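PDB 2NSC: trigger factor from Thermotoga maritima, which probably acts as a ribosome-bound chaperone that keeps newly made proteins open and as a peptidyl-prolyl isomerase, this chain being its N-terminal, ribosome-binding domain. Local coordinates for residues K4-D9 with V14-F19; Q26-A31 with V53-L58; V32-Q37 with L67-D72; V39-P42 with R48-K51. All blocks are in the same frame, centred on the assembly; numbering follows the deposited sequence.

Contact 1 (K4-D9 with V14-F19)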
# COMPACT_ATOMS: atom_id res chain seq x y z
N LYS A 4 -7.81 -14.13 0.51
CA LYS A 4 -9.11 -14.73 0.64
C LYS A 4 -9.71 -14.88 -0.75
O LYS A 4 -9.67 -13.94 -1.54
CB LYS A 4 -9.99 -13.87 1.57
CG LYS A 4 -11.46 -14.27 1.63
CD LYS A 4 -12.30 -13.26 2.39
CE LYS A 4 -13.78 -13.63 2.34
NZ LYS A 4 -14.65 -12.54 2.91
N GLU A 5 -10.24 -16.05 -1.06
CA GLU A 5 -10.91 -16.25 -2.36
C GLU A 5 -12.32 -15.66 -2.28
O GLU A 5 -13.15 -16.15 -1.53
CB GLU A 5 -10.94 -17.73 -2.76
CG GLU A 5 -11.56 -17.97 -4.12
CD GLU A 5 -11.58 -19.45 -4.52
OE1 GLU A 5 -10.51 -20.05 -4.67
OE2 GLU A 5 -12.67 -20.01 -4.71
N LEU A 6 -12.58 -14.61 -3.05
CA LEU A 6 -13.91 -13.99 -3.06
C LEU A 6 -14.91 -14.78 -3.91
O LEU A 6 -16.08 -14.87 -3.57
CB LEU A 6 -13.85 -12.54 -3.52
CG LEU A 6 -13.06 -11.54 -2.67
CD1 LEU A 6 -13.12 -10.14 -3.29
CD2 LEU A 6 -13.58 -11.52 -1.22
N GLU A 7 -14.43 -15.34 -5.02
CA GLU A 7 -15.27 -16.17 -5.86
C GLU A 7 -14.49 -16.97 -6.88
O GLU A 7 -13.38 -16.58 -7.29
CB GLU A 7 -16.39 -15.37 -6.55
CG GLU A 7 -15.96 -14.52 -7.73
CD GLU A 7 -17.12 -13.74 -8.34
OE1 GLU A 7 -18.15 -14.36 -8.68
OE2 GLU A 7 -17.01 -12.51 -8.50
N ARG A 8 -15.09 -18.09 -7.27
CA ARG A 8 -14.61 -18.92 -8.34
C ARG A 8 -15.70 -18.98 -9.38
O ARG A 8 -16.85 -19.30 -9.07
CB ARG A 8 -14.28 -20.31 -7.81
CG ARG A 8 -13.69 -21.23 -8.83
CD ARG A 8 -13.22 -22.52 -8.18
NE ARG A 8 -11.78 -22.51 -7.87
CZ ARG A 8 -10.82 -22.72 -8.78
NH1 ARG A 8 -11.12 -22.93 -10.06
NH2 ARG A 8 -9.54 -22.70 -8.40
N ASP A 9 -15.35 -18.66 -10.62
CA ASP A 9 -16.30 -18.70 -11.71
C ASP A 9 -15.63 -19.37 -12.89
O ASP A 9 -15.01 -18.71 -13.73
CB ASP A 9 -16.77 -17.28 -12.04
CG ASP A 9 -17.57 -17.22 -13.35
OD1 ASP A 9 -18.20 -18.23 -13.73
OD2 ASP A 9 -17.53 -16.14 -13.99
N VAL A 14 -11.26 -14.80 -8.20
CA VAL A 14 -11.08 -13.47 -7.58
C VAL A 14 -10.47 -13.63 -6.18
O VAL A 14 -10.99 -14.36 -5.32
CB VAL A 14 -12.42 -12.70 -7.51
CG1 VAL A 14 -12.24 -11.31 -6.93
CG2 VAL A 14 -13.06 -12.61 -8.89
N LEU A 15 -9.34 -12.97 -5.97
CA LEU A 15 -8.62 -13.13 -4.73
C LEU A 15 -8.43 -11.76 -4.14
O LEU A 15 -8.09 -10.82 -4.87
CB LEU A 15 -7.25 -13.76 -4.99
CG LEU A 15 -7.18 -15.13 -5.67
CD1 LEU A 15 -5.72 -15.47 -5.97
CD2 LEU A 15 -7.79 -16.21 -4.79
N GLU A 16 -8.64 -11.65 -2.83
CA GLU A 16 -8.43 -10.42 -2.11
C GLU A 16 -7.25 -10.57 -1.16
O GLU A 16 -7.30 -11.37 -0.21
CB GLU A 16 -9.68 -10.09 -1.30
CG GLU A 16 -9.54 -8.83 -0.48
CD GLU A 16 -10.83 -8.49 0.21
OE1 GLU A 16 -11.15 -9.19 1.20
OE2 GLU A 16 -11.51 -7.53 -0.23
N TYR A 17 -6.20 -9.78 -1.42
CA TYR A 17 -4.99 -9.78 -0.61
C TYR A 17 -5.09 -8.67 0.42
O TYR A 17 -5.32 -7.53 0.05
CB TYR A 17 -3.75 -9.57 -1.49
CG TYR A 17 -3.37 -10.78 -2.31
CD1 TYR A 17 -2.32 -11.61 -1.90
CD2 TYR A 17 -4.08 -11.12 -3.47
CE1 TYR A 17 -1.95 -12.75 -2.65
CE2 TYR A 17 -3.74 -12.27 -4.23
CZ TYR A 17 -2.66 -13.07 -3.80
OH TYR A 17 -2.29 -14.18 -4.51
N VAL A 18 -4.93 -9.00 1.69
CA VAL A 18 -4.90 -8.03 2.79
C VAL A 18 -3.49 -8.04 3.38
O VAL A 18 -2.98 -9.09 3.80
CB VAL A 18 -5.94 -8.39 3.88
CG1 VAL A 18 -5.85 -7.43 5.08
CG2 VAL A 18 -7.36 -8.37 3.29
N PHE A 19 -2.87 -6.87 3.41
CA PHE A 19 -1.47 -6.74 3.80
C PHE A 19 -1.35 -6.25 5.23
O PHE A 19 -2.11 -5.38 5.66
CB PHE A 19 -0.72 -5.82 2.83
CG PHE A 19 -0.77 -6.27 1.40
CD1 PHE A 19 0.14 -7.21 0.93
CD2 PHE A 19 -1.76 -5.81 0.53
CE1 PHE A 19 0.08 -7.65 -0.41
CE2 PHE A 19 -1.81 -6.23 -0.79
CZ PHE A 19 -0.89 -7.17 -1.26

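Contact 2 (Q26-A31 with V53-L58)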
# COMPACT_ATOMS: atom_id res chain seq x y z
N GLN A 26 7.56 -2.14 4.81
CA GLN A 26 8.52 -2.56 3.77
C GLN A 26 8.22 -1.92 2.40
O GLN A 26 9.13 -1.44 1.72
CB GLN A 26 8.59 -4.09 3.67
CG GLN A 26 9.41 -4.74 4.82
CD GLN A 26 9.37 -6.27 4.81
OE1 GLN A 26 8.33 -6.89 5.06
NE2 GLN A 26 10.51 -6.89 4.53
N ALA A 27 6.95 -1.87 2.02
CA ALA A 27 6.52 -1.25 0.76
C ALA A 27 6.74 0.26 0.76
O ALA A 27 7.21 0.82 -0.24
CB ALA A 27 5.06 -1.58 0.48
N GLU A 28 6.40 0.93 1.87
CA GLU A 28 6.70 2.35 2.05
C GLU A 28 8.19 2.63 1.84
O GLU A 28 8.54 3.58 1.17
CB GLU A 28 6.25 2.84 3.43
CG GLU A 28 4.74 2.86 3.62
CD GLU A 28 4.31 3.43 4.97
OE1 GLU A 28 4.16 2.67 5.93
OE2 GLU A 28 4.11 4.64 5.09
N ASP A 29 9.05 1.78 2.42
CA ASP A 29 10.51 1.89 2.25
C ASP A 29 10.94 1.73 0.78
O ASP A 29 11.86 2.42 0.33
CB ASP A 29 11.23 0.82 3.09
CG ASP A 29 11.24 1.13 4.59
OD1 ASP A 29 11.00 2.30 4.97
OD2 ASP A 29 11.52 0.19 5.39
N LYS A 30 10.33 0.81 0.04
CA LYS A 30 10.65 0.68 -1.37
C LYS A 30 10.23 1.95 -2.10
O LYS A 30 10.94 2.42 -2.99
CB LYS A 30 9.95 -0.52 -2.00
CG LYS A 30 10.39 -1.89 -1.49
CD LYS A 30 9.56 -3.00 -2.10
CE LYS A 30 9.82 -4.33 -1.41
NZ LYS A 30 9.09 -5.45 -2.08
N ALA A 31 9.08 2.50 -1.70
CA ALA A 31 8.57 3.74 -2.31
C ALA A 31 9.54 4.90 -2.11
O ALA A 31 9.79 5.67 -3.03
CB ALA A 31 7.19 4.08 -1.74
N VAL A 53 9.28 13.56 4.64
CA VAL A 53 9.22 14.69 3.74
C VAL A 53 8.45 14.27 2.49
O VAL A 53 7.56 14.99 2.04
CB VAL A 53 10.64 15.17 3.40
CG1 VAL A 53 10.61 16.39 2.47
CG2 VAL A 53 11.40 15.50 4.69
N LEU A 54 8.77 13.09 1.97
CA LEU A 54 8.05 12.57 0.81
C LEU A 54 6.54 12.43 1.09
O LEU A 54 5.72 12.91 0.30
CB LEU A 54 8.67 11.25 0.35
CG LEU A 54 10.05 11.39 -0.31
CD1 LEU A 54 10.69 10.04 -0.48
CD2 LEU A 54 9.96 12.10 -1.66
N LYS A 55 6.20 11.83 2.22
CA LYS A 55 4.80 11.67 2.62
C LYS A 55 4.07 13.00 2.72
O LYS A 55 2.88 13.07 2.42
CB LYS A 55 4.71 10.92 3.95
CG LYS A 55 5.47 9.61 3.93
CD LYS A 55 5.29 8.79 5.18
CE LYS A 55 4.11 7.85 5.07
NZ LYS A 55 4.13 6.88 6.20
N MET A 56 4.80 14.04 3.14
CA MET A 56 4.23 15.40 3.31
C MET A 56 4.01 16.12 1.96
O MET A 56 2.92 16.64 1.71
CB MET A 56 5.10 16.24 4.25
CG MET A 56 4.59 17.64 4.48
SD MET A 56 5.82 18.73 5.22
CE MET A 56 6.96 18.96 3.85
N LYS A 57 5.05 16.13 1.13
CA LYS A 57 4.99 16.69 -0.22
C LYS A 57 3.92 16.01 -1.08
O LYS A 57 3.02 16.67 -1.61
CB LYS A 57 6.35 16.54 -0.93
CG LYS A 57 7.53 17.21 -0.23
CD LYS A 57 7.41 18.71 -0.25
CE LYS A 57 8.55 19.36 0.50
NZ LYS A 57 8.61 20.80 0.16
N LEU A 58 4.03 14.68 -1.20
CA LEU A 58 3.15 13.87 -2.04
C LEU A 58 1.73 13.71 -1.50
O LEU A 58 0.80 13.55 -2.29
CB LEU A 58 3.75 12.48 -2.26
CG LEU A 58 5.17 12.36 -2.81
CD1 LEU A 58 5.42 10.96 -3.33
CD2 LEU A 58 5.43 13.38 -3.90

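Contact 3 (V32-Q37 with L67-D72)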
# COMPACT_ATOMS: atom_id res chain seq x y z
N VAL A 32 10.08 5.04 -0.90
CA VAL A 32 11.09 6.07 -0.61
C VAL A 32 12.33 5.87 -1.50
O VAL A 32 12.81 6.81 -2.12
CB VAL A 32 11.46 6.08 0.91
CG1 VAL A 32 12.62 7.00 1.18
CG2 VAL A 32 10.24 6.45 1.77
N ARG A 33 12.81 4.64 -1.54
CA ARG A 33 13.95 4.23 -2.37
C ARG A 33 13.72 4.59 -3.84
O ARG A 33 14.60 5.14 -4.49
CB ARG A 33 14.12 2.71 -2.22
CG ARG A 33 15.46 2.13 -2.62
CD ARG A 33 15.55 0.69 -2.09
NE ARG A 33 15.53 0.72 -0.64
CZ ARG A 33 14.88 -0.12 0.15
NH1 ARG A 33 14.15 -1.13 -0.33
NH2 ARG A 33 14.97 0.08 1.46
N TYR A 34 12.54 4.27 -4.34
CA TYR A 34 12.20 4.48 -5.75
C TYR A 34 12.17 5.97 -6.08
O TYR A 34 12.68 6.41 -7.11
CB TYR A 34 10.82 3.85 -6.01
CG TYR A 34 10.29 4.09 -7.39
CD1 TYR A 34 10.62 3.24 -8.45
CD2 TYR A 34 9.41 5.14 -7.64
CE1 TYR A 34 10.12 3.45 -9.74
CE2 TYR A 34 8.90 5.35 -8.92
CZ TYR A 34 9.26 4.51 -9.97
OH TYR A 34 8.77 4.72 -11.24
N LEU A 35 11.54 6.74 -5.20
CA LEU A 35 11.38 8.18 -5.39
C LEU A 35 12.72 8.91 -5.32
O LEU A 35 12.92 9.87 -6.07
CB LEU A 35 10.41 8.74 -4.37
CG LEU A 35 8.96 8.38 -4.70
CD1 LEU A 35 8.05 8.60 -3.50
CD2 LEU A 35 8.45 9.15 -5.93
N ASN A 36 13.61 8.46 -4.44
CA ASN A 36 14.91 9.11 -4.24
C ASN A 36 15.89 8.84 -5.36
O ASN A 36 16.90 9.55 -5.49
CB ASN A 36 15.52 8.71 -2.90
CG ASN A 36 15.27 9.74 -1.82
OD1 ASN A 36 15.53 10.93 -2.01
ND2 ASN A 36 14.77 9.29 -0.65
N GLN A 37 15.61 7.83 -6.18
CA GLN A 37 16.38 7.57 -7.39
C GLN A 37 15.92 8.45 -8.56
O GLN A 37 16.60 8.53 -9.58
CB GLN A 37 16.24 6.10 -7.81
CG GLN A 37 16.82 5.05 -6.86
CD GLN A 37 16.09 3.70 -7.01
OE1 GLN A 37 15.06 3.60 -7.68
NE2 GLN A 37 16.64 2.66 -6.39
N LEU A 67 1.07 1.21 -2.62
CA LEU A 67 0.26 0.13 -3.15
C LEU A 67 0.93 -0.54 -4.34
O LEU A 67 0.82 -1.75 -4.49
CB LEU A 67 -1.13 0.64 -3.50
CG LEU A 67 -2.06 0.84 -2.32
CD1 LEU A 67 -3.16 1.83 -2.69
CD2 LEU A 67 -2.64 -0.51 -1.85
N ASP A 68 1.62 0.24 -5.19
CA ASP A 68 2.37 -0.34 -6.33
C ASP A 68 3.33 -1.43 -5.85
O ASP A 68 3.38 -2.51 -6.41
CB ASP A 68 3.22 0.71 -7.06
CG ASP A 68 2.39 1.61 -7.97
OD1 ASP A 68 1.27 1.22 -8.35
OD2 ASP A 68 2.88 2.71 -8.31
N PHE A 69 4.10 -1.11 -4.81
CA PHE A 69 5.05 -2.08 -4.29
C PHE A 69 4.40 -3.24 -3.54
O PHE A 69 4.93 -4.35 -3.54
CB PHE A 69 6.16 -1.38 -3.49
CG PHE A 69 7.16 -0.67 -4.36
CD1 PHE A 69 8.11 -1.41 -5.08
CD2 PHE A 69 7.12 0.72 -4.51
CE1 PHE A 69 9.03 -0.76 -5.92
CE2 PHE A 69 8.02 1.37 -5.33
CZ PHE A 69 8.97 0.65 -6.05
N LEU A 70 3.25 -3.01 -2.91
CA LEU A 70 2.53 -4.12 -2.31
C LEU A 70 2.08 -5.09 -3.40
O LEU A 70 2.19 -6.30 -3.22
CB LEU A 70 1.34 -3.66 -1.47
CG LEU A 70 1.62 -3.03 -0.10
CD1 LEU A 70 0.30 -2.52 0.43
CD2 LEU A 70 2.26 -4.02 0.89
N MET A 71 1.60 -4.55 -4.52
CA MET A 71 1.17 -5.34 -5.66
C MET A 71 2.26 -6.30 -6.11
O MET A 71 1.96 -7.39 -6.59
CB MET A 71 0.77 -4.43 -6.83
CG MET A 71 -0.72 -4.11 -6.92
SD MET A 71 -1.13 -2.78 -8.11
CE MET A 71 -0.14 -3.17 -9.56
N ASP A 72 3.52 -5.93 -5.90
CA ASP A 72 4.66 -6.77 -6.30
C ASP A 72 4.86 -8.01 -5.43
O ASP A 72 5.78 -8.79 -5.66
CB ASP A 72 5.98 -5.95 -6.30
CG ASP A 72 6.01 -4.85 -7.35
OD1 ASP A 72 5.14 -4.84 -8.26
OD2 ASP A 72 6.93 -4.00 -7.28

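Contact 4 (V39-P42 with R48-K51)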
# COMPACT_ATOMS: atom_id res chain seq x y z
N VAL A 39 13.64 11.66 -8.15
CA VAL A 39 13.32 13.07 -7.92
C VAL A 39 14.36 13.75 -7.05
O VAL A 39 14.91 13.15 -6.13
CB VAL A 39 11.90 13.29 -7.33
CG1 VAL A 39 10.91 12.32 -7.96
CG2 VAL A 39 11.90 13.13 -5.83
N GLU A 40 14.62 15.01 -7.36
CA GLU A 40 15.51 15.84 -6.57
C GLU A 40 14.80 17.13 -6.19
O GLU A 40 14.34 17.86 -7.07
CB GLU A 40 16.77 16.16 -7.37
CG GLU A 40 17.95 16.60 -6.52
CD GLU A 40 19.18 16.92 -7.35
OE1 GLU A 40 19.83 15.98 -7.87
OE2 GLU A 40 19.50 18.13 -7.47
N ILE A 41 14.68 17.40 -4.89
CA ILE A 41 13.96 18.59 -4.42
C ILE A 41 14.86 19.56 -3.64
O ILE A 41 15.81 19.13 -2.98
CB ILE A 41 12.70 18.24 -3.59
CG1 ILE A 41 13.09 17.86 -2.16
CG2 ILE A 41 11.85 17.17 -4.31
CD1 ILE A 41 11.89 17.63 -1.24
N PRO A 42 14.58 20.88 -3.74
CA PRO A 42 15.46 21.81 -3.02
C PRO A 42 15.55 21.47 -1.53
O PRO A 42 14.55 21.05 -0.93
CB PRO A 42 14.80 23.18 -3.24
CG PRO A 42 13.97 23.00 -4.48
CD PRO A 42 13.51 21.60 -4.46
N ARG A 48 18.56 11.66 -0.99
CA ARG A 48 18.59 11.69 0.47
C ARG A 48 17.34 12.29 1.10
O ARG A 48 17.38 12.74 2.25
CB ARG A 48 19.85 12.43 0.98
CG ARG A 48 21.19 11.98 0.36
CD ARG A 48 21.64 10.60 0.81
NE ARG A 48 21.58 10.48 2.27
CZ ARG A 48 22.56 10.77 3.11
NH1 ARG A 48 23.74 11.19 2.68
NH2 ARG A 48 22.36 10.62 4.41
N ILE A 49 16.23 12.32 0.37
CA ILE A 49 15.01 12.91 0.94
C ILE A 49 14.44 11.96 2.02
O ILE A 49 14.20 10.79 1.73
CB ILE A 49 13.94 13.22 -0.13
CG1 ILE A 49 14.54 14.01 -1.31
CG2 ILE A 49 12.77 14.00 0.49
CD1 ILE A 49 13.67 14.02 -2.58
N PRO A 50 14.25 12.45 3.26
CA PRO A 50 13.63 11.59 4.29
C PRO A 50 12.21 11.13 3.93
O PRO A 50 11.49 11.85 3.23
CB PRO A 50 13.61 12.49 5.54
CG PRO A 50 14.68 13.52 5.29
CD PRO A 50 14.61 13.77 3.80
N LYS A 51 11.83 9.93 4.39
CA LYS A 51 10.47 9.38 4.20
C LYS A 51 9.35 10.36 4.59
O LYS A 51 8.37 10.52 3.85
CB LYS A 51 10.30 8.04 4.95
CG LYS A 51 8.85 7.49 4.96
CD LYS A 51 8.75 5.99 5.15
CE LYS A 51 9.10 5.56 6.56
NZ LYS A 51 8.82 4.11 6.77

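Contact 1 (K4-D9 with V14-F19)
K4 and E16 form a hydrogen-bonded antiparallel pair. K4 N donates to E16 O over 2.9 Å, while E16 N returns a bond of 2.8 Å to K4 O that lies in the carbonyl plane and is close to straight. The extended K4 chain then leads away from the partner strand, and NZ stays 5.1 Å from E16 OE1, an approach of opposite charges without a bond. E5 turns to the other face, where it meets L15 in a non-hydrogen-bonded pair with E5 CB 4.0 Å from L15 CD2; on that face V3 and L78 also touch L15. At L6 the register slips. Its N reaches V14 O at 2.8 Å, but the bond is bent to 145° at the hydrogen and the donor is tilted from the carbonyl plane. L6 CD1 rests 3.9 Å from V14 CG1, and its CG and CD1 lie against CB of E16. E7 then takes V14 N on its own O, with a distance of 2.9 Å and an angle of 176°. Its CG stands between backbone N and carbonyl carbon (chi1 76°), which brings CG to 3.7 Å from V14 CG2. V14 thus gives one methyl to each of two successive residues; losing both to an alanine here would probably thin the apolar packing against L6 CD1 and E7 CG on that side of the bulge. Two residues, L6 and E7, facing the single V14 define a classic beta bulge, set in the two-stranded antiparallel hairpin of 2-9 and 12-18.

Contact 2 (Q26-A31 with V53-L58)
K55 reaches from helix 51-58 to E28 of helix 21-36. CG lies anti to the carbonyl carbon, and CB, CG and CD meet nothing on 26-31, acting as a spacer that carries the chain off its helix. The turn comes at the CG-CD bond, where chi3 of 90° bends the chain before it reaches the glutamate. CE comes to 3.2 Å from E28 OE2, a consequence of the bond made by NZ. NZ itself meets the same oxygen at 2.5 Å, nearly along the axis of its C-O bond, while E28 CD stands 3.7 Å from NZ. The grip is therefore one-sided: a single carboxylate oxygen takes the ammonium in a hydrogen-bonded salt bridge whose unusually short length is doubtful. E28 arrives extended beyond CG, and the two side chains cross at about a right angle. With the nearest CA atoms, those of E28 and K55, 9.5 Å apart, and a buried surface of only 89 Å², charge rather than packing joins the segments here. T66 of helix 62-71 touches E28, and L54 packs on V32 and L35. The contact is an interhelical salt bridge on the surface of the domain's helical part.

Contact 3 (V32-Q37 with L67-D72)
Y34 presents the face of its ring to the edge of F69, with the overlap falling at the root of the tyrosine rather than over the ring centre. F69 CZ comes to 3.7 Å from Y34 CB and 3.9 Å from Y34 CD1, and F69 CE2 lies 3.8 Å from Y34 CB. Y34 CG sits at the edge of the phenylalanine ring, in its plane. Centroids 5.8 Å apart and planes turned by 67° make this an offset edge-to-face pair rather than a parallel-displaced stack. With CG anti to the backbone N (chi1 175°), Y34 turns its ring toward F69, whose own CG is anti to the carbonyl carbon (chi1 -75°); the pair spans helices whose CA atoms at these two positions are 9.8 Å apart. A27 and K30 of the same helix as Y34 also touch F69, and the far part of the ring, CZ and CE2, is what reaches Y34. Were F69 replaced by a serine, Y34 CB and CG would probably lose their apolar neighbour and the tyrosine ring its edge-on partner. No hydrogen bond crosses between the segments, and the buried surface is 80 Å². The chemistry is therefore that of apolar contact at the root of the tyrosine, with the aromatic pair as an offset, weakly directional addition, and it relates helix 21-36 to helix 62-71 without pairing any charge.

Contact 4 (V39-P42 with R48-K51)
The backbone N of I49 is held by a hydrogen bond to OD1 of N36, and this ties down the backbone at I49, whose side chain carries the contact with V39 and I41. Nothing polar is bonded between 39-42 and 48-51 themselves; the meeting is made by aliphatic groups. I49 CD1 does most of the touching: it lies 3.8 Å from V39 CG2, 3.9 Å from I41 CG1 and 4.0 Å from I41 CG2, so that one methyl touches two residues of the facing segment. A second, looser approach pairs I49 CG2 with I41 CD1 at 4.1 Å. In I49, chi1 of -49° directs CG1 toward the other segment and the extended chi2 carries CD1 on to it, whereas I41 swings CG1 between its backbone N and carbonyl carbon (chi1 79°). The I49 side chain crosses V39 at about a right angle and I41 obliquely. Of the 132 Å² buried in all, 78 Å² belong to I49, which is also buried in the chain as a whole and touches F44. Both segments belong to the loop that bears the trigger factor signature and, as in relatives, probably meets the ribosome. That loop joins helix 21-36 to helix 51-58: P50 is the N-cap residue of the latter, I49 rests on its L54, and I41 reaches its V53 and K57.

Overall arrangement
Contacts 2, 3 and 4 cluster, while contact 1 stands apart. Contacts 2 and 3 share helix 21-36, their centres about 8 Å apart, and meet where L58 CD1 lies 3.5 Å from L35 CD1. Contact 4 is nested within the loop each of them closes; its centre is about 10 Å from that of contact 2 and 14 Å from that of contact 3, which it joins through N36 OD1 and I49 N, 2.9 Å apart. Contact 1, its centre about 37 Å from that of contact 4 and nearest atoms about 14 Å away, lies far from the probable ribosome-binding loop. Just after its second strand, F19 CZ packs 3.8 Å from L70 O of contact 3.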